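Local coordinates for protein Apc35852 (Geobacillus stearothermophilus, PDB 1U9C) that is of unknown function but belongs to the DJ-1/PfpI family, whose members include chaperones and cysteine proteases, and carries an oxidised, sulfinic-acid cysteine, at residues His22-Trp27 with Gly97-Met102. Sequence-based numbering, arbitrary orientation.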
loop_
_atom_site.group_PDB
_atom_site.type_symbol
_atom_site.label_atom_id
_atom_site.label_comp_id
_atom_site.label_asym_id
_atom_site.label_seq_id
_atom_site.Cartn_x
_atom_site.Cartn_y
_atom_site.Cartn_z
ATOM N N HIS A 22 -12.670 18.649 2.038
ATOM C CA HIS A 22 -11.780 17.572 2.462
ATOM C C HIS A 22 -11.182 16.912 1.238
ATOM O O HIS A 22 -11.886 16.217 0.507
ATOM C CB HIS A 22 -12.518 16.493 3.268
ATOM C CG HIS A 22 -12.954 16.931 4.637
ATOM N ND1 HIS A 22 -14.266 16.847 5.059
ATOM C CD2 HIS A 22 -12.262 17.478 5.662
ATOM C CE1 HIS A 22 -14.359 17.307 6.294
ATOM N NE2 HIS A 22 -13.154 17.691 6.684
ATOM N N LYS A 23 -9.884 17.158 1.008
ATOM C CA LYS A 23 -9.107 16.532 -0.099
ATOM C C LYS A 23 -8.071 15.595 0.434
ATOM O O LYS A 23 -7.568 15.767 1.558
ATOM C CB LYS A 23 -8.316 17.601 -0.889
ATOM C CG LYS A 23 -9.173 18.772 -1.244
ATOM C CD LYS A 23 -10.518 18.410 -1.857
ATOM C CE LYS A 23 -10.440 18.131 -3.328
ATOM N NZ LYS A 23 -11.736 18.493 -3.929
ATOM N N THR A 24 -7.691 14.671 -0.436
ATOM C CA THR A 24 -6.675 13.709 -0.073
ATOM C C THR A 24 -5.733 13.439 -1.229
ATOM O O THR A 24 -5.533 14.220 -2.150
ATOM C CB THR A 24 -7.391 12.509 0.473
ATOM O OG1 THR A 24 -6.497 11.552 1.023
ATOM C CG2 THR A 24 -8.300 11.812 -0.555
ATOM N N GLY A 25 -5.055 12.307 -1.109
ATOM C CA GLY A 25 -4.065 11.793 -2.087
ATOM C C GLY A 25 -3.204 10.738 -1.419
ATOM O O GLY A 25 -3.640 10.099 -0.529
ATOM N N LEU A 26 -2.000 10.572 -1.942
ATOM C CA LEU A 26 -0.989 9.679 -1.366
ATOM C C LEU A 26 -0.435 10.273 -0.107
ATOM O O LEU A 26 -0.171 11.483 -0.016
ATOM C CB LEU A 26 0.149 9.552 -2.378
ATOM C CG LEU A 26 1.459 8.978 -1.843
ATOM C CD1 LEU A 26 1.376 7.550 -1.402
ATOM C CD2 LEU A 26 2.518 9.152 -2.941
ATOM N N TRP A 27 -0.271 9.448 0.932
ATOM C CA TRP A 27 0.429 9.874 2.122
ATOM C C TRP A 27 1.936 9.759 1.853
ATOM O O TRP A 27 2.463 8.653 1.809
ATOM C CB TRP A 27 0.073 9.023 3.359
ATOM C CG TRP A 27 0.470 9.684 4.601
ATOM C CD1 TRP A 27 1.698 9.620 5.220
ATOM C CD2 TRP A 27 -0.299 10.627 5.336
ATOM N NE1 TRP A 27 1.708 10.451 6.326
ATOM C CE2 TRP A 27 0.498 11.078 6.393
ATOM C CE3 TRP A 27 -1.599 11.126 5.197
ATOM C CZ2 TRP A 27 0.035 12.004 7.307
ATOM C CZ3 TRP A 27 -2.045 12.055 6.113
ATOM C CH2 TRP A 27 -1.254 12.470 7.124
ATOM N N GLY A 97 -0.293 4.098 1.336
ATOM C CA GLY A 97 -1.645 4.599 1.655
ATOM C C GLY A 97 -1.944 6.037 1.330
ATOM O O GLY A 97 -1.515 6.581 0.307
ATOM N N GLY A 98 -2.673 6.661 2.241
ATOM C CA GLY A 98 -3.419 7.874 2.024
ATOM C C GLY A 98 -4.891 7.498 1.846
ATOM O O GLY A 98 -5.201 6.505 1.217
ATOM N N HIS A 99 -5.789 8.408 2.234
ATOM C CA HIS A 99 -7.221 8.142 2.042
ATOM C C HIS A 99 -7.631 8.041 0.591
ATOM O O HIS A 99 -8.640 7.413 0.350
ATOM C CB HIS A 99 -8.092 9.202 2.751
ATOM C CG HIS A 99 -8.261 8.998 4.228
ATOM N ND1 HIS A 99 -7.582 9.757 5.141
ATOM C CD2 HIS A 99 -9.070 8.175 4.939
ATOM C CE1 HIS A 99 -7.926 9.376 6.368
ATOM N NE2 HIS A 99 -8.856 8.443 6.274
ATOM N N GLY A 100 -6.842 8.591 -0.344
ATOM C CA GLY A 100 -7.160 8.460 -1.769
ATOM C C GLY A 100 -7.337 7.023 -2.158
ATOM O O GLY A 100 -8.195 6.711 -2.974
ATOM N N THR A 101 -6.543 6.110 -1.591
ATOM C CA THR A 101 -6.631 4.726 -1.951
ATOM C C THR A 101 -8.006 4.109 -1.734
ATOM O O THR A 101 -8.379 3.178 -2.425
ATOM C CB THR A 101 -5.586 3.846 -1.195
ATOM O OG1 THR A 101 -5.849 3.920 0.236
ATOM C CG2 THR A 101 -4.185 4.276 -1.448
ATOM N N MET A 102 -8.734 4.566 -0.716
ATOM C CA MET A 102 -10.036 4.012 -0.401
ATOM C C MET A 102 -10.990 4.216 -1.544
ATOM O O MET A 102 -12.026 3.513 -1.620
ATOM C CB MET A 102 -10.596 4.670 0.869
ATOM C CG MET A 102 -9.745 4.343 2.127
ATOM S SD MET A 102 -10.006 2.625 2.643
ATOM C CE MET A 102 -11.664 2.699 3.402
#
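The carbonyl oxygen of G97 takes the backbone N-H of W27, W27 N to G97 O 3.2 Å. The bond is nearly straight, 167° at the hydrogen, yet the donor stands 42° out of the carbonyl plane; L26 CA adds a weaker CH-O contact to the same oxygen at 3.6 Å. One residue on, G98 CA makes a CH-O contact of 3.4 Å with G25 O; a CB on G98 would collide with G25 O and be jammed against the carbonyl O of G97, so the position calls for glycine. T24 sets its methyl against the backbone of G100, CG2 to N 3.5 Å. Its hydroxyl is anti to the backbone N (chi1 -173°): T24 OG1 lies 3.3 Å from H99 CB and hydrogen-bonds D58. An alanine at T24 would probably leave D58 without this hydroxyl partner and open a gap against H99 and G100. G98 N hydrogen-bonds a sulfinate oxygen (OD2) of the modified cysteine at position 129, consistent with the nucleophile site of DJ-1/PfpI proteins. H99 NE2 separately hydrogen-bonds E160. The contact thus joins the loop between strand 22-23 and helix 28-40 to the glycine-rich turn linking sheet strand 92-95 to helix 101-104.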